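Local coordinates for capsular polysaccharide biosynthesis protein (Vibrio cholerae, PDB 1XPJ) that is of unknown function but probably acts as a haloacid dehalogenase-like hydrolase, with a name that links it to capsular polysaccharide biosynthesis, at residues L12-R21 / I68-V78. Sequence-based numbering, arbitrary orientation. Where two conformers were deposited one is given.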
loop_
_atom_site.group_PDB
_atom_site.type_symbol
_atom_site.label_atom_id
_atom_site.label_comp_id
_atom_site.label_asym_id
_atom_site.label_seq_id
_atom_site.Cartn_x
_atom_site.Cartn_y
_atom_site.Cartn_z
ATOM N N LEU A 12 -20.745 2.042 -9.557
ATOM C CA LEU A 12 -20.871 3.180 -10.456
ATOM C C LEU A 12 -21.138 2.732 -11.903
ATOM O O LEU A 12 -21.530 3.547 -12.735
ATOM C CB LEU A 12 -19.628 4.064 -10.366
ATOM C CG LEU A 12 -19.611 5.218 -9.359
ATOM C CD1 LEU A 12 -20.625 5.048 -8.242
ATOM C CD2 LEU A 12 -18.216 5.426 -8.781
ATOM N N THR A 13 -20.939 1.435 -12.180
ATOM C CA THR A 13 -21.127 0.869 -13.520
ATOM C C THR A 13 -22.157 -0.268 -13.529
ATOM O O THR A 13 -22.372 -0.932 -12.507
ATOM C CB THR A 13 -19.771 0.382 -14.172
ATOM O OG1 THR A 13 -19.485 -0.966 -13.776
ATOM C CG2 THR A 13 -18.548 1.179 -13.678
ATOM N N GLN A 14 -22.777 -0.483 -14.690
ATOM C CA GLN A 14 -23.738 -1.558 -14.876
ATOM C C GLN A 14 -23.049 -2.874 -15.205
ATOM O O GLN A 14 -23.713 -3.903 -15.404
ATOM C CB GLN A 14 -24.721 -1.199 -15.993
ATOM C CG GLN A 14 -25.606 -0.009 -15.666
ATOM C CD GLN A 14 -26.601 0.325 -16.757
ATOM O OE1 GLN A 14 -26.944 -0.519 -17.582
ATOM N NE2 GLN A 14 -27.073 1.562 -16.758
ATOM N N ALA A 15 -21.719 -2.829 -15.300
ATOM C CA ALA A 15 -20.910 -4.008 -15.607
ATOM C C ALA A 15 -21.420 -4.813 -16.802
ATOM O O ALA A 15 -21.413 -6.030 -16.767
ATOM C CB ALA A 15 -20.789 -4.913 -14.366
ATOM N N ASN A 16 -21.856 -4.131 -17.851
ATOM C CA ASN A 16 -22.436 -4.794 -19.024
ATOM C C ASN A 16 -21.391 -5.287 -20.029
ATOM O O ASN A 16 -21.708 -6.082 -20.917
ATOM C CB ASN A 16 -23.425 -3.855 -19.734
ATOM C CG ASN A 16 -22.786 -2.523 -20.118
ATOM O OD1 ASN A 16 -22.253 -1.804 -19.262
ATOM N ND2 ASN A 16 -22.822 -2.200 -21.407
ATOM N N THR A 17 -20.155 -4.815 -19.890
ATOM C CA THR A 17 -19.112 -5.125 -20.872
ATOM C C THR A 17 -17.708 -5.188 -20.255
ATOM O O THR A 17 -17.446 -4.550 -19.217
ATOM C CB THR A 17 -19.160 -4.128 -22.081
ATOM O OG1 THR A 17 -18.231 -4.543 -23.094
ATOM C CG2 THR A 17 -18.668 -2.732 -21.682
ATOM N N SER A 18 -16.821 -5.964 -20.894
ATOM C CA SER A 18 -15.436 -6.103 -20.420
ATOM C C SER A 18 -14.596 -4.876 -20.784
ATOM O O SER A 18 -13.587 -4.588 -20.136
ATOM C CB SER A 18 -14.770 -7.396 -20.927
ATOM O OG SER A 18 -15.447 -7.978 -22.038
ATOM N N ASP A 19 -15.022 -4.163 -21.824
ATOM C CA ASP A 19 -14.392 -2.907 -22.233
ATOM C C ASP A 19 -14.699 -1.802 -21.210
ATOM O O ASP A 19 -15.767 -1.196 -21.258
ATOM C CB ASP A 19 -14.888 -2.516 -23.641
ATOM C CG ASP A 19 -14.190 -1.276 -24.207
ATOM O OD1 ASP A 19 -13.316 -0.678 -23.529
ATOM O OD2 ASP A 19 -14.473 -0.818 -25.329
ATOM N N TYR A 20 -13.769 -1.548 -20.285
ATOM C CA TYR A 20 -13.990 -0.516 -19.251
ATOM C C TYR A 20 -14.169 0.936 -19.775
ATOM O O TYR A 20 -14.890 1.720 -19.169
ATOM C CB TYR A 20 -12.926 -0.573 -18.143
ATOM C CG TYR A 20 -12.900 -1.869 -17.352
ATOM C CD1 TYR A 20 -14.064 -2.377 -16.725
ATOM C CD2 TYR A 20 -11.718 -2.588 -17.221
ATOM C CE1 TYR A 20 -14.038 -3.553 -16.005
ATOM C CE2 TYR A 20 -11.685 -3.773 -16.499
ATOM C CZ TYR A 20 -12.841 -4.244 -15.892
ATOM O OH TYR A 20 -12.775 -5.422 -15.192
ATOM N N ARG A 21 -13.518 1.289 -20.883
ATOM C CA ARG A 21 -13.720 2.525 -21.611
ATOM C C ARG A 21 -15.188 2.832 -21.863
ATOM O O ARG A 21 -15.633 3.940 -21.753
ATOM C CB ARG A 21 -12.946 2.483 -22.918
ATOM C CG ARG A 21 -12.063 3.724 -23.046
ATOM C CD ARG A 21 -11.396 3.844 -24.409
ATOM N NE ARG A 21 -10.029 3.331 -24.353
ATOM C CZ ARG A 21 -9.144 4.029 -23.622
ATOM N NH1 ARG A 21 -9.540 5.105 -22.959
ATOM N NH2 ARG A 21 -7.844 3.722 -23.685
ATOM N N ILE A 68 -7.717 4.833 -17.658
ATOM C CA ILE A 68 -9.067 4.532 -18.139
ATOM C C ILE A 68 -10.139 4.801 -17.099
ATOM O O ILE A 68 -11.242 5.210 -17.454
ATOM C CB ILE A 68 -9.155 3.081 -18.678
ATOM C CG1 ILE A 68 -8.607 3.039 -20.098
ATOM C CG2 ILE A 68 -10.597 2.541 -18.675
ATOM C CD1 ILE A 68 -8.128 1.667 -20.527
ATOM N N ILE A 69 -9.811 4.597 -15.821
ATOM C CA ILE A 69 -10.722 4.953 -14.742
ATOM C C ILE A 69 -11.002 6.460 -14.733
ATOM O O ILE A 69 -12.162 6.883 -14.733
ATOM C CB ILE A 69 -10.169 4.502 -13.379
ATOM C CG1 ILE A 69 -10.141 2.975 -13.279
ATOM C CG2 ILE A 69 -10.949 5.160 -12.203
ATOM C CD1 ILE A 69 -9.340 2.473 -12.089
ATOM N N THR A 70 -9.947 7.266 -14.718
ATOM C CA THR A 70 -10.121 8.710 -14.604
ATOM C C THR A 70 -10.865 9.255 -15.811
ATOM O O THR A 70 -11.834 9.991 -15.665
ATOM C CB THR A 70 -8.764 9.421 -14.399
ATOM O OG1 THR A 70 -8.041 9.471 -15.632
ATOM C CG2 THR A 70 -7.869 8.619 -13.456
ATOM N N GLU A 71 -10.415 8.866 -16.998
ATOM C CA GLU A 71 -11.097 9.215 -18.240
ATOM C C GLU A 71 -12.603 8.914 -18.156
ATOM O O GLU A 71 -13.396 9.719 -18.478
ATOM C CB GLU A 71 -10.445 8.474 -19.424
ATOM C CG GLU A 71 -11.087 8.833 -20.765
ATOM C CD GLU A 71 -10.604 7.946 -21.896
ATOM O OE1 GLU A 71 -11.022 6.766 -21.952
ATOM O OE2 GLU A 71 -9.811 8.439 -22.729
ATOM N N TRP A 72 -12.959 7.714 -17.689
ATOM C CA TRP A 72 -14.352 7.308 -17.570
ATOM C C TRP A 72 -15.119 8.140 -16.539
ATOM O O TRP A 72 -16.242 8.587 -16.798
ATOM C CB TRP A 72 -14.451 5.817 -17.246
ATOM C CG TRP A 72 -15.836 5.270 -17.319
ATOM C CD1 TRP A 72 -16.435 4.680 -18.407
ATOM C CD2 TRP A 72 -16.817 5.261 -16.270
ATOM N NE1 TRP A 72 -17.716 4.293 -18.092
ATOM C CE2 TRP A 72 -17.981 4.637 -16.787
ATOM C CE3 TRP A 72 -16.829 5.698 -14.929
ATOM C CZ2 TRP A 72 -19.144 4.443 -16.012
ATOM C CZ3 TRP A 72 -17.984 5.505 -14.162
ATOM C CH2 TRP A 72 -19.125 4.883 -14.709
ATOM N N LEU A 73 -14.506 8.351 -15.380
ATOM C CA LEU A 73 -15.098 9.186 -14.343
ATOM C C LEU A 73 -15.374 10.593 -14.875
ATOM O O LEU A 73 -16.495 11.091 -14.730
ATOM C CB LEU A 73 -14.229 9.201 -13.060
ATOM C CG LEU A 73 -14.123 7.871 -12.287
ATOM C CD1 LEU A 73 -12.917 7.859 -11.385
ATOM C CD2 LEU A 73 -15.359 7.591 -11.459
ATOM N N ASP A 74 -14.376 11.204 -15.522
ATOM C CA ASP A 74 -14.545 12.528 -16.159
ATOM C C ASP A 74 -15.650 12.595 -17.215
ATOM O O ASP A 74 -16.454 13.540 -17.234
ATOM C CB ASP A 74 -13.230 13.012 -16.783
ATOM C CG ASP A 74 -12.142 13.251 -15.745
ATOM O OD1 ASP A 74 -12.475 13.377 -14.547
ATOM O OD2 ASP A 74 -10.928 13.329 -16.033
ATOM N N LYS A 75 -15.667 11.599 -18.100
ATOM C CA LYS A 75 -16.664 11.486 -19.164
ATOM C C LYS A 75 -18.082 11.532 -18.589
ATOM O O LYS A 75 -18.965 12.198 -19.135
ATOM C CB LYS A 75 -16.441 10.181 -19.938
ATOM C CG LYS A 75 -16.962 10.217 -21.368
ATOM C CD LYS A 75 -18.070 9.200 -21.579
ATOM C CE LYS A 75 -17.713 8.204 -22.683
ATOM N NZ LYS A 75 -18.670 8.271 -23.821
ATOM N N HIS A 76 -18.276 10.847 -17.466
ATOM C CA HIS A 76 -19.601 10.682 -16.892
ATOM C C HIS A 76 -19.918 11.630 -15.740
ATOM O O HIS A 76 -20.944 11.482 -15.075
ATOM C CB HIS A 76 -19.805 9.216 -16.518
ATOM C CG HIS A 76 -19.821 8.316 -17.712
ATOM N ND1 HIS A 76 -20.811 8.376 -18.670
ATOM C CD2 HIS A 76 -18.946 7.373 -18.135
ATOM C CE1 HIS A 76 -20.556 7.492 -19.620
ATOM N NE2 HIS A 76 -19.427 6.875 -19.322
ATOM N N GLN A 77 -19.049 12.625 -15.542
ATOM C CA GLN A 77 -19.265 13.684 -14.553
ATOM C C GLN A 77 -19.454 13.088 -13.157
ATOM O O GLN A 77 -20.368 13.468 -12.418
ATOM C CB GLN A 77 -20.466 14.584 -14.938
ATOM C CG GLN A 77 -20.523 14.976 -16.424
ATOM C CD GLN A 77 -19.991 16.374 -16.690
ATOM O OE1 GLN A 77 -20.722 17.239 -17.181
ATOM N NE2 GLN A 77 -18.720 16.598 -16.370
ATOM N N VAL A 78 -18.603 12.123 -12.811
ATOM C CA VAL A 78 -18.629 11.525 -11.486
ATOM C C VAL A 78 -17.712 12.363 -10.603
ATOM O O VAL A 78 -16.538 12.547 -10.934
ATOM C CB VAL A 78 -18.163 10.069 -11.508
ATOM C CG1 VAL A 78 -18.430 9.373 -10.145
ATOM C CG2 VAL A 78 -18.820 9.324 -12.648
HETATM O O HOH W 1 -18.406 4.940 -21.891
#
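W72 of helix 66-75 packs against L12, T13, Y20 and R21 of the loop 12-21. This loop follows strand 3-6 of the HAD-like fold, just after D7, D9 and T11, which match the DxDx(T/V) motif of HAD hydrolases and are probably the catalytic motif here. CG of W72 lies anti to the backbone N (chi1 -171°), and the indole leaves the helix toward the loop. From CB the side chain runs to CG, which passes 4.1 Å from Y20 O. CD1 sits 3.4 Å from Y20 O and 3.5 Å from R21 O; R21 O is in the ring plane. NE1 donates to V23 O, a bond that helps hold the indole in this rotation. At the far end CH2 comes to 3.4 Å from L12 O, at the ring edge, and T13 CG2 meets CH2 and CZ2 obliquely. H76 CD2 lies over one ring face. Beyond the six-membered ring, L12 CD2 touches V78 CG1 (4.2 Å); both side chains also touch helix 27-38. V78 N bonds to L73 O in the Schellman motif that ends helix 66-75, with Q77 as C-prime. At the other end, Y20 CB packs on I68 CG2. R21 bends at chi3 (-98°) and lays one guanidinium face over I68 CG1. NH1 pairs with E71 OE1 in a salt bridge, but its modelled length is doubtfully short. A water oxygen lies 3.0 Å from R21 O and donates a hydrogen bond to it.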